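Local coordinates for protein short chain dehydrogenase (Leptospira borgpetersenii serovar Hardjo-bovis, PDB 6UH2) that binds NAD+ in a Rossmann fold and probably acts as an oxidoreductase on CH-OH groups, as a member of the short-chain dehydrogenase/reductase family, at residues Y131-W136 against Y194-N199; N123-L128 against I181-Y186. All coordinates share one frame; numbering follows the deposited sequence.

Both contacts involve helix 111-139. Interaction 1 joins its 131-136 turns to residues 194-199, which lead from helix 171-191 into strand 197-203; interaction 2 sets its 123-128 turns against 181-186 of helix 171-191 itself. Each is partly buried and holds no hydrogen bond across. Interaction 1 is the larger and lies away from the cofactor: a buried isoleucine meets a buried indole, while an aromatic pair sits toward the surface. Interaction 2 is a slimmer contact in which one phenylalanine reaches the neighbouring helix, and the Thr125 side chain lies about 7 Å from bound NAD. The two touch where Thr184 CG2 lies 3.4 Å from Asn199 C.

Interaction 1: residues Y131-W136 against Y194-N199; sequences YTFRLW and YGIRVN
Ile196 points its side chain at the helix segment 131-136 and meets two aromatic residues there. Its CB branches into CG2, anti to the backbone N and 3.9 Å from Trp136 CZ3, and CG1, anti to the carbonyl carbon (chi1 -68°) and 3.9 Å from Trp136 CE3. At the tip, CD1 comes to 3.7 Å from Trp136 CE3, near the plane of the indole and at its edge, and it also lies 3.9 Å from Phe133 CD1. The same indole carries Thr132 CG2 over one face and is anchored by NE1, hydrogen-bonded to Pro91 O. In the Rossmann fold of this dehydrogenase, the residues ahead of strand 197-203 complete the crossover from helix 171-191 back to the parallel sheet, and here that connection packs on helix 111-139, the previous crossover helix. Ala191, the last residue of helix 171-191, touches both Phe133 and Ile196. Farther out, Phe133 brings its ring edge toward the face of Tyr194 in an offset edge-to-face pair, centroids 5.5 Å apart and planes at 86°. Phe133 CZ lies 3.8 Å from Tyr194 CE2.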
# COMPACT_ATOMS: atom_id res chain seq x y z
N TYR B 131 5.75 -16.23 18.81
CA TYR B 131 7.15 -16.60 18.97
C TYR B 131 8.08 -15.53 18.41
O TYR B 131 9.13 -15.25 18.98
CB TYR B 131 7.43 -17.96 18.30
CG TYR B 131 7.09 -19.07 19.25
CD1 TYR B 131 8.03 -19.54 20.16
CD2 TYR B 131 5.82 -19.60 19.29
CE1 TYR B 131 7.70 -20.54 21.08
CE2 TYR B 131 5.48 -20.58 20.19
CZ TYR B 131 6.41 -21.05 21.08
OH TYR B 131 6.04 -22.04 21.97
N THR B 132 7.69 -14.92 17.29
CA THR B 132 8.54 -13.90 16.68
C THR B 132 8.57 -12.62 17.53
O THR B 132 9.64 -12.05 17.76
CB THR B 132 8.03 -13.61 15.26
OG1 THR B 132 8.12 -14.82 14.49
CG2 THR B 132 8.88 -12.58 14.61
N PHE B 133 7.40 -12.18 18.01
CA PHE B 133 7.34 -11.03 18.91
C PHE B 133 8.21 -11.23 20.15
O PHE B 133 8.99 -10.35 20.52
CB PHE B 133 5.90 -10.75 19.32
CG PHE B 133 5.76 -9.65 20.33
CD1 PHE B 133 5.85 -8.32 19.94
CD2 PHE B 133 5.56 -9.94 21.67
CE1 PHE B 133 5.73 -7.30 20.88
CE2 PHE B 133 5.42 -8.92 22.61
CZ PHE B 133 5.51 -7.60 22.20
N ARG B 134 8.06 -12.38 20.82
CA ARG B 134 8.83 -12.63 22.03
C ARG B 134 10.33 -12.60 21.76
O ARG B 134 11.10 -12.05 22.55
CB ARG B 134 8.41 -13.97 22.65
CG ARG B 134 7.02 -13.93 23.29
CD ARG B 134 6.59 -15.29 23.86
NE ARG B 134 7.59 -15.86 24.76
CZ ARG B 134 7.60 -15.68 26.07
NH1 ARG B 134 6.66 -14.95 26.67
NH2 ARG B 134 8.56 -16.23 26.80
N LEU B 135 10.76 -13.19 20.64
CA LEU B 135 12.19 -13.22 20.33
C LEU B 135 12.72 -11.83 20.00
O LEU B 135 13.79 -11.44 20.49
CB LEU B 135 12.45 -14.20 19.18
CG LEU B 135 13.88 -14.34 18.64
CD1 LEU B 135 14.84 -14.94 19.69
CD2 LEU B 135 13.88 -15.16 17.35
N TRP B 136 11.99 -11.07 19.17
CA TRP B 136 12.42 -9.72 18.82
C TRP B 136 12.48 -8.81 20.04
O TRP B 136 13.45 -8.06 20.23
CB TRP B 136 11.48 -9.13 17.78
CG TRP B 136 11.64 -9.70 16.43
CD1 TRP B 136 12.67 -10.48 15.98
CD2 TRP B 136 10.73 -9.55 15.34
NE1 TRP B 136 12.45 -10.82 14.66
CE2 TRP B 136 11.27 -10.26 14.24
CE3 TRP B 136 9.51 -8.88 15.18
CZ2 TRP B 136 10.64 -10.31 13.00
CZ3 TRP B 136 8.87 -8.94 13.95
CH2 TRP B 136 9.44 -9.65 12.87
N TYR B 194 7.86 -1.43 20.94
CA TYR B 194 9.09 -2.14 20.68
C TYR B 194 9.64 -1.91 19.28
O TYR B 194 10.55 -2.63 18.85
CB TYR B 194 8.87 -3.64 20.91
CG TYR B 194 8.29 -3.91 22.27
CD1 TYR B 194 9.10 -4.01 23.39
CD2 TYR B 194 6.91 -4.04 22.45
CE1 TYR B 194 8.57 -4.24 24.65
CE2 TYR B 194 6.37 -4.27 23.70
CZ TYR B 194 7.21 -4.38 24.79
OH TYR B 194 6.69 -4.61 26.04
N GLY B 195 9.10 -0.94 18.55
CA GLY B 195 9.59 -0.63 17.22
C GLY B 195 9.25 -1.65 16.16
O GLY B 195 9.90 -1.68 15.11
N ILE B 196 8.27 -2.51 16.41
CA ILE B 196 7.88 -3.57 15.49
C ILE B 196 6.65 -3.10 14.73
O ILE B 196 5.66 -2.68 15.34
CB ILE B 196 7.60 -4.88 16.26
CG1 ILE B 196 8.89 -5.44 16.85
CG2 ILE B 196 6.90 -5.93 15.38
CD1 ILE B 196 8.67 -6.48 17.92
N ARG B 197 6.70 -3.16 13.40
CA ARG B 197 5.55 -2.82 12.56
C ARG B 197 4.81 -4.08 12.12
O ARG B 197 5.42 -5.13 11.90
CB ARG B 197 5.98 -2.03 11.31
CG ARG B 197 6.68 -0.72 11.64
CD ARG B 197 6.73 0.21 10.43
NE ARG B 197 7.80 -0.13 9.47
CZ ARG B 197 7.58 -0.55 8.23
NH1 ARG B 197 6.33 -0.70 7.78
NH2 ARG B 197 8.62 -0.80 7.43
N VAL B 198 3.49 -3.95 11.94
CA VAL B 198 2.63 -5.07 11.57
C VAL B 198 1.61 -4.56 10.55
O VAL B 198 0.86 -3.63 10.85
CB VAL B 198 1.89 -5.68 12.77
CG1 VAL B 198 1.12 -6.95 12.34
CG2 VAL B 198 2.85 -5.98 13.96
N ASN B 199 1.61 -5.16 9.36
CA ASN B 199 0.66 -4.79 8.31
C ASN B 199 0.12 -6.05 7.65
O ASN B 199 0.53 -7.18 7.97
CB ASN B 199 1.31 -3.86 7.26
CG ASN B 199 1.73 -2.53 7.85
OD1 ASN B 199 0.90 -1.69 8.17
ND2 ASN B 199 3.05 -2.34 8.00

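Interaction 2: residues N123-L128 against I181-Y186; sequences NGTFLL and IHFTKY
The helical segments 123-128 and 181-186 come nearest at Phe126 and Phe183, whose CA atoms are 8.3 Å apart, and no hydrogen bond links them. Phe183 bridges this spacing: its CG stands anti to the backbone N (chi1 177°), which carries the ring out to the other helix. Ring atoms CD2 and CE2 meet the methyl group of Thr125, with CD2 3.8 Å and CE2 3.9 Å from Thr125 CG2. The two side chains run past one another in opposite directions, and the methyl approaches the ring obliquely. CE2 also lies 4.1 Å from Thr125 O, which accepts a hydrogen bond from Ser129 OG, while the ring tip, CZ, reaches the backbone of the next residue, 4.2 Å from Phe126 CA. In the Rossmann-type fold of short-chain dehydrogenases, helices 111-139 and 171-191 follow consecutive strands of the sequence and lie side by side on one face of the parallel sheet; Asn147 of the intervening strand 144-148 touches both Thr125 and Phe183 from the sheet. The threonine's two branches divide their work: CG2, anti to the backbone N, turns to the phenylalanine, whereas OG1 is hydrogen-bonded to Asn121 O one turn back in its own helix. The contact lies near the cofactor without Thr125 touching it: its side chain is about 7 Å from bound NAD and about 7 Å from the side chain of Lys177, an NAD-binding residue. The Phe126 side chain is exposed and touches Arg74 of helix 74-86; its CA, not its ring, meets Phe183.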
# COMPACT_ATOMS: atom_id res chain seq x y z
N ASN B 123 -4.79 -19.65 14.33
CA ASN B 123 -3.75 -20.14 15.24
C ASN B 123 -2.36 -19.98 14.65
O ASN B 123 -1.41 -19.59 15.35
CB ASN B 123 -3.98 -21.62 15.60
CG ASN B 123 -5.18 -21.82 16.49
OD1 ASN B 123 -6.31 -21.70 16.03
ND2 ASN B 123 -4.95 -22.11 17.77
N GLY B 124 -2.20 -20.30 13.37
CA GLY B 124 -0.88 -20.24 12.76
C GLY B 124 -0.33 -18.83 12.72
O GLY B 124 0.85 -18.61 13.03
N THR B 125 -1.15 -17.85 12.34
CA THR B 125 -0.69 -16.46 12.35
C THR B 125 -0.42 -16.00 13.77
O THR B 125 0.57 -15.32 14.04
CB THR B 125 -1.72 -15.56 11.65
OG1 THR B 125 -1.73 -15.87 10.25
CG2 THR B 125 -1.35 -14.08 11.79
N PHE B 126 -1.29 -16.39 14.71
CA PHE B 126 -1.09 -16.05 16.12
C PHE B 126 0.20 -16.65 16.66
O PHE B 126 0.99 -15.96 17.32
CB PHE B 126 -2.27 -16.55 16.95
CG PHE B 126 -1.91 -16.86 18.38
CD1 PHE B 126 -1.65 -15.83 19.27
CD2 PHE B 126 -1.83 -18.17 18.82
CE1 PHE B 126 -1.30 -16.12 20.59
CE2 PHE B 126 -1.50 -18.47 20.13
CZ PHE B 126 -1.23 -17.44 21.02
N LEU B 127 0.42 -17.93 16.40
CA LEU B 127 1.55 -18.65 16.99
C LEU B 127 2.87 -18.12 16.45
O LEU B 127 3.81 -17.85 17.22
CB LEU B 127 1.39 -20.14 16.72
CG LEU B 127 2.23 -21.14 17.50
CD1 LEU B 127 1.82 -21.11 18.96
CD2 LEU B 127 2.03 -22.53 16.92
N LEU B 128 2.98 -17.98 15.13
CA LEU B 128 4.22 -17.47 14.55
C LEU B 128 4.45 -16.02 14.97
O LEU B 128 5.59 -15.62 15.22
CB LEU B 128 4.20 -17.59 13.02
CG LEU B 128 4.68 -18.93 12.42
CD1 LEU B 128 6.20 -19.05 12.53
CD2 LEU B 128 4.01 -20.12 13.11
N ILE B 181 -7.06 -9.67 9.57
CA ILE B 181 -7.00 -8.23 9.34
C ILE B 181 -7.09 -7.48 10.67
O ILE B 181 -6.36 -6.51 10.89
CB ILE B 181 -8.11 -7.82 8.36
CG1 ILE B 181 -7.80 -8.37 6.96
CG2 ILE B 181 -8.26 -6.31 8.31
CD1 ILE B 181 -8.97 -8.27 5.99
N HIS B 182 -7.95 -7.93 11.58
CA HIS B 182 -8.09 -7.18 12.83
C HIS B 182 -6.96 -7.51 13.79
O HIS B 182 -6.53 -6.64 14.56
CB HIS B 182 -9.46 -7.46 13.48
CG HIS B 182 -9.93 -6.35 14.37
ND1 HIS B 182 -9.98 -5.04 13.96
CD2 HIS B 182 -10.36 -6.36 15.65
CE1 HIS B 182 -10.41 -4.28 14.95
NE2 HIS B 182 -10.66 -5.06 15.99
N PHE B 183 -6.43 -8.74 13.73
CA PHE B 183 -5.23 -9.08 14.49
C PHE B 183 -4.05 -8.20 14.09
O PHE B 183 -3.23 -7.81 14.93
CB PHE B 183 -4.88 -10.55 14.27
CG PHE B 183 -3.62 -10.99 14.97
CD1 PHE B 183 -3.56 -11.04 16.35
CD2 PHE B 183 -2.49 -11.34 14.24
CE1 PHE B 183 -2.39 -11.44 17.01
CE2 PHE B 183 -1.33 -11.75 14.89
CZ PHE B 183 -1.28 -11.81 16.27
N THR B 184 -3.96 -7.88 12.80
CA THR B 184 -2.91 -6.99 12.31
C THR B 184 -2.97 -5.64 13.02
O THR B 184 -1.94 -5.11 13.46
CB THR B 184 -3.08 -6.81 10.81
OG1 THR B 184 -2.94 -8.08 10.16
CG2 THR B 184 -2.05 -5.83 10.27
N LYS B 185 -4.17 -5.06 13.12
CA LYS B 185 -4.33 -3.80 13.84
C LYS B 185 -4.01 -3.97 15.32
O LYS B 185 -3.36 -3.12 15.93
CB LYS B 185 -5.76 -3.27 13.68
CG LYS B 185 -6.21 -3.08 12.23
CD LYS B 185 -7.66 -2.59 12.16
CE LYS B 185 -8.02 -2.03 10.79
NZ LYS B 185 -7.82 -3.04 9.73
N TYR B 186 -4.48 -5.07 15.92
CA TYR B 186 -4.23 -5.29 17.34
C TYR B 186 -2.73 -5.36 17.63
O TYR B 186 -2.23 -4.69 18.55
CB TYR B 186 -4.90 -6.57 17.80
CG TYR B 186 -4.71 -6.86 19.27
CD1 TYR B 186 -3.56 -7.52 19.74
CD2 TYR B 186 -5.67 -6.47 20.20
CE1 TYR B 186 -3.39 -7.79 21.09
CE2 TYR B 186 -5.50 -6.74 21.56
CZ TYR B 186 -4.36 -7.40 22.00
OH TYR B 186 -4.20 -7.67 23.34